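Local coordinates for N-acetylglucosamine-6-phosphate deacetylase (Thermotoga maritima, PDB 1O12), which probably catalyses the metal-dependent removal of the acetyl group from N-acetylglucosamine 6-phosphate, as an amidohydrolase of the NagA family, at residues A[164-169]-A[189-194]; A[150-155]-A[174-179]; A[94-99]-A[142-147]. One frame throughout, in Å; residues are numbered along the deposited sequence.

In the fold
From the N terminus, the chain first meets interaction 3, where the loop after strand 87-93 touches residues 142-147, closing a loop that takes in helix 99-115 and strand 121-127. Only then does interaction 2 begin: residues 150-155 pair with 174-179, closing a loop around strand 159-164. Interaction 1 opens inside that span, at 164-169, and ends beyond it, at 189-194, past strand 183-186, so interactions 1 and 2 cross. All three belong to the amidohydrolase part of the chain, in the connections between its barrel strands, and touch one another: Arg145 of interaction 3 forms a salt bridge with Glu151 of interaction 2, Phe164 packs on Leu174, and Glu169 meets Pro146 and Pro147.

Interaction 1: residues A[164-169]-A[189-194]; sequences FAPEIE and SIATFE
Ala165 begins the contact with its methyl group against Ser189, CB to CB at 3.3 Å, just where the chain leaves strand 159-164. Pro166 follows, its ring set beside both small residues opposite: CD lies near the Ser189 hydroxyl, and CB packs on Ala191 CB at 4.2 Å. A type I turn from Ala165 to Ile168, closed by the bond from Ile168 N to Ala165 O, then carries Glu167 round to face the other loop. Its CG sits between the backbone N and the carbonyl carbon (chi1 78°), the chain bends at chi2, and both carboxylate oxygens find partners in 189-194. Ser189 OG donates to Glu167 OE1 at 2.6 Å, on the syn side and somewhat out of the carboxylate plane. Ile190 N reaches Glu167 OE2 at 2.7 Å along a nearly straight N-H line (176°), approaching from above the carboxylate plane. The same Ser189 OG accepts from Ala191 N at 2.8 Å, an ST turn, so the hydroxyl links its own loop to the carboxylate. These are loops that follow neighbouring parallel strands of the TIM barrel, and Ser189 directly follows the iron ligand His188. On the side of the carboxylate plane from which Ile190 N comes, Ala191 CB lies 3.3 Å from Glu167 OE1, while Ile190 crosses the glutamate at about a right angle, its CG1 alongside OE2.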
loop_
_atom_site.group_PDB
_atom_site.type_symbol
_atom_site.label_atom_id
_atom_site.label_comp_id
_atom_site.label_asym_id
_atom_site.label_seq_id
_atom_site.Cartn_x
_atom_site.Cartn_y
_atom_site.Cartn_z
ATOM N N PHE A 164 11.561 14.733 -12.709
ATOM C CA PHE A 164 10.659 15.885 -12.822
ATOM C C PHE A 164 9.328 15.738 -12.051
ATOM O O PHE A 164 8.915 14.624 -11.653
ATOM C CB PHE A 164 10.327 16.121 -14.287
ATOM C CG PHE A 164 9.301 15.164 -14.822
ATOM C CD1 PHE A 164 7.997 15.592 -15.066
ATOM C CD2 PHE A 164 9.622 13.816 -15.019
ATOM C CE1 PHE A 164 7.034 14.700 -15.492
ATOM C CE2 PHE A 164 8.654 12.901 -15.449
ATOM C CZ PHE A 164 7.359 13.343 -15.687
ATOM N N ALA A 165 8.658 16.876 -11.855
ATOM C CA ALA A 165 7.364 16.899 -11.179
ATOM C C ALA A 165 6.292 17.113 -12.258
ATOM O O ALA A 165 6.168 18.196 -12.783
ATOM C CB ALA A 165 7.341 18.027 -10.155
ATOM N N PRO A 166 5.497 16.074 -12.586
ATOM C CA PRO A 166 4.432 16.123 -13.612
ATOM C C PRO A 166 3.449 17.319 -13.612
ATOM O O PRO A 166 2.873 17.652 -14.652
ATOM C CB PRO A 166 3.690 14.803 -13.414
ATOM C CG PRO A 166 4.744 13.904 -12.863
ATOM C CD PRO A 166 5.459 14.784 -11.872
ATOM N N GLU A 167 3.258 17.966 -12.465
ATOM C CA GLU A 167 2.320 19.083 -12.414
ATOM C C GLU A 167 2.957 20.431 -12.781
ATOM O O GLU A 167 2.255 21.427 -13.004
ATOM C CB GLU A 167 1.674 19.171 -11.019
ATOM C CG GLU A 167 2.557 19.793 -9.958
ATOM C CD GLU A 167 3.563 18.833 -9.335
ATOM O OE1 GLU A 167 3.841 17.753 -9.924
ATOM O OE2 GLU A 167 4.087 19.179 -8.249
ATOM N N ILE A 168 4.282 20.461 -12.855
ATOM C CA ILE A 168 4.977 21.695 -13.164
ATOM C C ILE A 168 4.607 22.183 -14.562
ATOM O O ILE A 168 4.176 21.414 -15.424
ATOM C CB ILE A 168 6.525 21.515 -13.003
ATOM C CG1 ILE A 168 7.177 22.859 -12.705
ATOM C CG2 ILE A 168 7.138 20.925 -14.265
ATOM C CD1 ILE A 168 8.700 22.782 -12.393
ATOM N N GLU A 169 4.752 23.480 -14.779
ATOM C CA GLU A 169 4.433 24.080 -16.069
ATOM C C GLU A 169 5.338 23.531 -17.163
ATOM O O GLU A 169 6.554 23.437 -16.979
ATOM C CB GLU A 169 4.617 25.598 -15.981
ATOM C CG GLU A 169 4.200 26.369 -17.228
ATOM C CD GLU A 169 4.874 27.728 -17.310
ATOM O OE1 GLU A 169 4.996 28.397 -16.249
ATOM O OE2 GLU A 169 5.277 28.120 -18.434
ATOM N N SER A 189 7.232 16.218 -6.290
ATOM C CA SER A 189 5.997 16.692 -6.872
ATOM C C SER A 189 4.780 16.572 -5.972
ATOM O O SER A 189 4.765 15.780 -5.030
ATOM C CB SER A 189 5.760 15.894 -8.154
ATOM O OG SER A 189 4.384 15.677 -8.409
ATOM N N ILE A 190 3.757 17.375 -6.249
ATOM C CA ILE A 190 2.511 17.265 -5.478
ATOM C C ILE A 190 1.418 16.798 -6.415
ATOM O O ILE A 190 0.261 16.772 -6.054
ATOM C CB ILE A 190 2.049 18.594 -4.813
ATOM C CG1 ILE A 190 2.038 19.727 -5.833
ATOM C CG2 ILE A 190 2.900 18.895 -3.604
ATOM C CD1 ILE A 190 1.856 21.093 -5.154
ATOM N N ALA A 191 1.800 16.423 -7.623
ATOM C CA ALA A 191 0.844 15.957 -8.606
ATOM C C ALA A 191 -0.147 14.911 -8.075
ATOM O O ALA A 191 0.174 14.056 -7.231
ATOM C CB ALA A 191 1.584 15.396 -9.815
ATOM N N THR A 192 -1.354 14.979 -8.611
ATOM C CA THR A 192 -2.410 14.071 -8.241
ATOM C C THR A 192 -2.205 12.788 -9.021
ATOM O O THR A 192 -1.303 12.681 -9.835
ATOM C CB THR A 192 -3.775 14.654 -8.635
ATOM O OG1 THR A 192 -3.786 14.887 -10.050
ATOM C CG2 THR A 192 -4.024 15.981 -7.915
ATOM N N PHE A 193 -3.068 11.817 -8.769
ATOM C CA PHE A 193 -3.025 10.549 -9.461
ATOM C C PHE A 193 -3.251 10.731 -10.956
ATOM O O PHE A 193 -2.575 10.086 -11.770
ATOM C CB PHE A 193 -4.098 9.628 -8.908
ATOM C CG PHE A 193 -4.227 8.336 -9.652
ATOM C CD1 PHE A 193 -3.325 7.301 -9.433
ATOM C CD2 PHE A 193 -5.254 8.151 -10.568
ATOM C CE1 PHE A 193 -3.440 6.112 -10.106
ATOM C CE2 PHE A 193 -5.380 6.948 -11.256
ATOM C CZ PHE A 193 -4.467 5.926 -11.021
ATOM N N GLU A 194 -4.185 11.606 -11.329
ATOM C CA GLU A 194 -4.475 11.811 -12.751
ATOM C C GLU A 194 -3.372 12.558 -13.492
ATOM O O GLU A 194 -3.160 12.318 -14.686
ATOM C CB GLU A 194 -5.816 12.553 -12.953
ATOM C CG GLU A 194 -7.083 11.766 -12.510
ATOM C CD GLU A 194 -7.283 10.420 -13.246
ATOM O OE1 GLU A 194 -8.095 9.596 -12.746
ATOM O OE2 GLU A 194 -6.647 10.183 -14.315
#

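Interaction 2: residues A[150-155]-A[174-179]; sequences RELSEI and LLRLVK
An apolar contact, with no hydrogen bond across it, joins the end of the short helix 149-152 to a helically wound part of the loop between strands 159-164 and 183-186. Leu152 carries it. Its CG stands anti to the backbone N (chi1 -167°), and the two methyls beyond it go to different partners. CD1 meets Leu177 CD2 at 3.7 Å and, less closely, Leu174 CD2 at 4.3 Å; the Leu152 and Leu177 side chains slide past each other in opposite directions. CD2 instead sits over the centre of the Arg176 guanidinium, 3.5 Å above its plane, a methyl laid on the flat face of the charged group. The Arg176 chain is bent at chi3, and its NH1 also makes a salt bridge to Glu149, at the start of the helix. Both segments belong to the connections between successive strands of the TIM barrel, the first leading into strand 159-164 and the second leading from it towards strand 183-186. An alanine in place of Leu152 would probably open a gap beside Leu177 and Leu174 and leave that face of the Arg176 guanidinium without its methyl cover. At the end of the type I turn from Leu152 to Ile155, Ile155 crosses Leu177 at about a right angle, CG2 to CD1 at 4.0 Å. Leu177 CD2 lies 3.8 Å from Ile155 O, and that carbonyl, like the one of Leu152, accepts a hydrogen bond from Arg180 NH1.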
loop_
_atom_site.group_PDB
_atom_site.type_symbol
_atom_site.label_atom_id
_atom_site.label_comp_id
_atom_site.label_asym_id
_atom_site.label_seq_id
_atom_site.Cartn_x
_atom_site.Cartn_y
_atom_site.Cartn_z
ATOM N N ARG A 150 14.071 26.375 -24.853
ATOM C CA ARG A 150 15.466 26.810 -24.878
ATOM C C ARG A 150 16.360 25.863 -24.073
ATOM O O ARG A 150 17.495 25.588 -24.462
ATOM C CB ARG A 150 15.575 28.225 -24.301
ATOM C CG ARG A 150 17.002 28.778 -24.107
ATOM C CD ARG A 150 16.939 30.170 -23.434
ATOM N NE ARG A 150 15.948 31.026 -24.105
ATOM C CZ ARG A 150 15.603 32.268 -23.734
ATOM N NH1 ARG A 150 16.164 32.848 -22.670
ATOM N NH2 ARG A 150 14.688 32.940 -24.438
ATOM N N GLU A 151 15.871 25.367 -22.940
ATOM C CA GLU A 151 16.694 24.455 -22.157
ATOM C C GLU A 151 16.583 23.025 -22.678
ATOM O O GLU A 151 17.561 22.285 -22.698
ATOM C CB GLU A 151 16.315 24.513 -20.673
ATOM C CG GLU A 151 16.775 25.780 -19.999
ATOM C CD GLU A 151 16.369 25.848 -18.540
ATOM O OE1 GLU A 151 16.938 25.084 -17.720
ATOM O OE2 GLU A 151 15.469 26.661 -18.220
ATOM N N LEU A 152 15.398 22.643 -23.117
ATOM C CA LEU A 152 15.225 21.307 -23.611
ATOM C C LEU A 152 16.325 20.980 -24.623
ATOM O O LEU A 152 16.779 19.835 -24.715
ATOM C CB LEU A 152 13.867 21.176 -24.273
ATOM C CG LEU A 152 13.492 19.719 -24.536
ATOM C CD1 LEU A 152 13.072 19.079 -23.184
ATOM C CD2 LEU A 152 12.356 19.621 -25.576
ATOM N N SER A 153 16.771 21.993 -25.365
ATOM C CA SER A 153 17.798 21.788 -26.388
ATOM C C SER A 153 19.204 21.495 -25.865
ATOM O O SER A 153 20.072 21.103 -26.629
ATOM C CB SER A 153 17.863 22.999 -27.339
ATOM O OG SER A 153 18.663 24.049 -26.810
ATOM N N GLU A 154 19.442 21.703 -24.580
ATOM C CA GLU A 154 20.756 21.420 -24.024
ATOM C C GLU A 154 20.806 20.052 -23.324
ATOM O O GLU A 154 21.864 19.626 -22.877
ATOM C CB GLU A 154 21.157 22.504 -23.023
ATOM C CG GLU A 154 21.296 23.891 -23.607
ATOM C CD GLU A 154 22.348 23.962 -24.684
ATOM O OE1 GLU A 154 22.091 24.643 -25.688
ATOM O OE2 GLU A 154 23.435 23.353 -24.532
ATOM N N ILE A 155 19.679 19.351 -23.247
ATOM C CA ILE A 155 19.642 18.059 -22.564
ATOM C C ILE A 155 19.702 16.891 -23.528
ATOM O O ILE A 155 18.754 16.639 -24.271
ATOM C CB ILE A 155 18.369 17.913 -21.715
ATOM C CG1 ILE A 155 18.283 19.061 -20.705
ATOM C CG2 ILE A 155 18.369 16.585 -21.022
ATOM C CD1 ILE A 155 16.971 19.090 -19.878
ATOM N N LEU A 174 9.205 17.587 -21.599
ATOM C CA LEU A 174 10.182 16.598 -21.168
ATOM C C LEU A 174 9.978 15.260 -21.864
ATOM O O LEU A 174 10.917 14.500 -22.033
ATOM C CB LEU A 174 10.139 16.427 -19.642
ATOM C CG LEU A 174 10.331 17.705 -18.829
ATOM C CD1 LEU A 174 10.188 17.363 -17.357
ATOM C CD2 LEU A 174 11.692 18.367 -19.123
ATOM N N LEU A 175 8.751 14.975 -22.288
ATOM C CA LEU A 175 8.503 13.719 -22.974
ATOM C C LEU A 175 9.319 13.606 -24.244
ATOM O O LEU A 175 9.517 12.511 -24.777
ATOM C CB LEU A 175 7.040 13.586 -23.325
ATOM C CG LEU A 175 6.182 13.465 -22.087
ATOM C CD1 LEU A 175 4.727 13.651 -22.468
ATOM C CD2 LEU A 175 6.438 12.109 -21.461
ATOM N N ARG A 176 9.795 14.725 -24.751
ATOM C CA ARG A 176 10.559 14.617 -25.961
ATOM C C ARG A 176 11.940 14.073 -25.723
ATOM O O ARG A 176 12.643 13.755 -26.676
ATOM C CB ARG A 176 10.611 15.959 -26.653
ATOM C CG ARG A 176 9.285 16.263 -27.309
ATOM C CD ARG A 176 9.195 17.697 -27.675
ATOM N NE ARG A 176 10.339 18.064 -28.501
ATOM C CZ ARG A 176 10.700 19.318 -28.699
ATOM N NH1 ARG A 176 10.000 20.294 -28.131
ATOM N NH2 ARG A 176 11.764 19.591 -29.441
ATOM N N LEU A 177 12.311 13.926 -24.451
ATOM C CA LEU A 177 13.640 13.440 -24.090
ATOM C C LEU A 177 13.803 11.946 -24.165
ATOM O O LEU A 177 14.904 11.463 -24.411
ATOM C CB LEU A 177 14.018 13.883 -22.681
ATOM C CG LEU A 177 14.085 15.401 -22.496
ATOM C CD1 LEU A 177 14.494 15.722 -21.047
ATOM C CD2 LEU A 177 15.075 15.981 -23.483
ATOM N N VAL A 178 12.716 11.210 -23.965
ATOM C CA VAL A 178 12.811 9.764 -23.988
ATOM C C VAL A 178 13.425 9.219 -25.270
ATOM O O VAL A 178 14.158 8.224 -25.235
ATOM C CB VAL A 178 11.441 9.120 -23.739
ATOM C CG1 VAL A 178 11.541 7.583 -23.802
ATOM C CG2 VAL A 178 10.936 9.549 -22.362
ATOM N N LYS A 179 13.158 9.868 -26.397
ATOM C CA LYS A 179 13.711 9.399 -27.670
ATOM C C LYS A 179 15.215 9.641 -27.709
ATOM O O LYS A 179 15.884 9.174 -28.616
ATOM C CB LYS A 179 13.035 10.100 -28.870
ATOM C CG LYS A 179 13.369 11.594 -28.978
ATOM C CD LYS A 179 12.452 12.402 -29.924
ATOM C CE LYS A 179 12.810 13.921 -29.844
ATOM N NZ LYS A 179 11.872 14.868 -30.572
#

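Interaction 3: residues A[94-99]-A[142-147]; sequences TVSTSL and KHIRPP
Arg145 reaches across to the backbone carbonyl of Thr97, which it holds through NH1 at 2.9 Å from Thr97 O. The bond is fairly straight (166° at the hydrogen), and the oxygen lies at the edge of the guanidinium, close to its plane. Arg145 NH2 adds a weak bond to the same oxygen at 3.5 Å. The side chain leaves the backbone with CG between N and the carbonyl carbon (chi1 56°) and then runs extended as far as NE. NH1 also makes a weak bond to His143 O in its own segment, while NH2 is in a salt bridge with Glu151. With carbonyls on NH1 and a carboxylate on NH2, the guanidinium is probably held in a fixed rotation.

Outward from this group, His143 lies flat against the opposing backbone. Thr97 CA sits over one face of the imidazole, 3.7 Å from the ring centroid, in a CH-pi contact offset toward the rim, and Ser98 N lies over the same face. Across the ring, Lys142 CG rests over the centre of the other face. NE2 of His143 has a weak hydrogen bond to Asp283. At the margins, Ser96 CB packs on His143 CB at 4.0 Å, Ser96 OG touches Ile144 CG1, and Leu99 CB approaches Arg145 NH2 at 4.2 Å.

The Ser98 side chain caps Lys101 N at the start of helix 99-115, and the contact joins this helix start to the long loop after strand 121-127. Such loops at the C-terminal ends of the strands surround the metal centre in TIM-barrel amidohydrolases, and here the side chain of Ser96 lies about 8 Å from the bound iron.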
loop_
_atom_site.group_PDB
_atom_site.type_symbol
_atom_site.label_atom_id
_atom_site.label_comp_id
_atom_site.label_asym_id
_atom_site.label_seq_id
_atom_site.Cartn_x
_atom_site.Cartn_y
_atom_site.Cartn_z
ATOM N N THR A 94 22.875 15.148 -10.402
ATOM C CA THR A 94 22.970 16.562 -10.083
ATOM C C THR A 94 21.837 16.966 -9.157
ATOM O O THR A 94 20.981 16.154 -8.798
ATOM C CB THR A 94 22.830 17.391 -11.356
ATOM O OG1 THR A 94 21.563 17.096 -11.968
ATOM C CG2 THR A 94 23.946 17.053 -12.343
ATOM N N VAL A 95 21.850 18.227 -8.746
ATOM C CA VAL A 95 20.759 18.768 -7.947
ATOM C C VAL A 95 20.281 19.975 -8.771
ATOM O O VAL A 95 20.853 20.247 -9.819
ATOM C CB VAL A 95 21.231 19.207 -6.547
ATOM C CG1 VAL A 95 21.541 17.988 -5.717
ATOM C CG2 VAL A 95 22.451 20.097 -6.652
ATOM N N SER A 96 19.233 20.672 -8.340
ATOM C CA SER A 96 18.773 21.843 -9.089
ATOM C C SER A 96 19.927 22.847 -9.206
ATOM O O SER A 96 20.658 23.114 -8.238
ATOM C CB SER A 96 17.582 22.498 -8.400
ATOM O OG SER A 96 16.450 21.653 -8.481
ATOM N N THR A 97 20.090 23.393 -10.406
ATOM C CA THR A 97 21.175 24.323 -10.637
ATOM C C THR A 97 20.956 25.153 -11.904
ATOM O O THR A 97 19.871 25.142 -12.489
ATOM C CB THR A 97 22.517 23.528 -10.700
ATOM O OG1 THR A 97 23.617 24.435 -10.535
ATOM C CG2 THR A 97 22.636 22.739 -12.033
ATOM N N SER A 98 21.989 25.871 -12.329
ATOM C CA SER A 98 21.880 26.709 -13.527
ATOM C C SER A 98 22.051 25.946 -14.841
ATOM O O SER A 98 22.713 24.918 -14.883
ATOM C CB SER A 98 22.914 27.849 -13.466
ATOM O OG SER A 98 24.230 27.379 -13.208
ATOM N N LEU A 99 21.451 26.444 -15.914
ATOM C CA LEU A 99 21.609 25.810 -17.219
ATOM C C LEU A 99 23.117 25.777 -17.506
ATOM O O LEU A 99 23.612 24.907 -18.222
ATOM C CB LEU A 99 20.906 26.618 -18.321
ATOM C CG LEU A 99 20.174 25.843 -19.436
ATOM C CD1 LEU A 99 19.851 26.774 -20.604
ATOM C CD2 LEU A 99 21.013 24.695 -19.928
ATOM N N LYS A 142 15.963 28.733 -5.650
ATOM C CA LYS A 142 16.280 29.698 -6.694
ATOM C C LYS A 142 16.485 29.103 -8.091
ATOM O O LYS A 142 16.141 29.737 -9.076
ATOM C CB LYS A 142 17.495 30.562 -6.293
ATOM C CG LYS A 142 18.759 29.811 -5.893
ATOM C CD LYS A 142 19.933 30.785 -5.706
ATOM C CE LYS A 142 21.197 30.079 -5.182
ATOM N NZ LYS A 142 21.069 29.606 -3.749
ATOM N N HIS A 143 17.019 27.888 -8.182
ATOM C CA HIS A 143 17.260 27.252 -9.486
ATOM C C HIS A 143 16.046 26.510 -10.069
ATOM O O HIS A 143 15.968 26.303 -11.271
ATOM C CB HIS A 143 18.458 26.297 -9.397
ATOM C CG HIS A 143 19.752 26.973 -9.046
ATOM N ND1 HIS A 143 20.303 27.980 -9.818
ATOM C CD2 HIS A 143 20.643 26.738 -8.050
ATOM C CE1 HIS A 143 21.477 28.325 -9.316
ATOM N NE2 HIS A 143 21.708 27.588 -8.242
ATOM N N ILE A 144 15.106 26.125 -9.206
ATOM C CA ILE A 144 13.902 25.411 -9.614
ATOM C C ILE A 144 13.093 26.279 -10.578
ATOM O O ILE A 144 12.793 27.426 -10.282
ATOM C CB ILE A 144 13.006 25.044 -8.389
ATOM C CG1 ILE A 144 13.822 24.259 -7.351
ATOM C CG2 ILE A 144 11.792 24.212 -8.860
ATOM C CD1 ILE A 144 12.989 23.632 -6.246
ATOM N N ARG A 145 12.716 25.721 -11.720
ATOM C CA ARG A 145 11.974 26.490 -12.699
ATOM C C ARG A 145 11.328 25.503 -13.654
ATOM O O ARG A 145 11.673 24.311 -13.656
ATOM C CB ARG A 145 12.951 27.366 -13.478
ATOM C CG ARG A 145 14.053 26.520 -14.122
ATOM C CD ARG A 145 15.118 27.355 -14.790
ATOM N NE ARG A 145 16.172 26.554 -15.423
ATOM C CZ ARG A 145 17.213 26.015 -14.788
ATOM N NH1 ARG A 145 17.363 26.179 -13.477
ATOM N NH2 ARG A 145 18.118 25.320 -15.472
ATOM N N PRO A 146 10.382 25.979 -14.479
ATOM C CA PRO A 146 9.713 25.100 -15.440
ATOM C C PRO A 146 10.607 24.878 -16.638
ATOM O O PRO A 146 11.491 25.678 -16.936
ATOM C CB PRO A 146 8.460 25.880 -15.812
ATOM C CG PRO A 146 8.943 27.288 -15.754
ATOM C CD PRO A 146 9.762 27.317 -14.478
ATOM N N PRO A 147 10.411 23.766 -17.325
ATOM C CA PRO A 147 11.205 23.448 -18.510
ATOM C C PRO A 147 10.829 24.402 -19.635
ATOM O O PRO A 147 9.671 24.813 -19.757
ATOM C CB PRO A 147 10.809 22.011 -18.811
ATOM C CG PRO A 147 9.409 21.914 -18.240
ATOM C CD PRO A 147 9.542 22.643 -16.946
#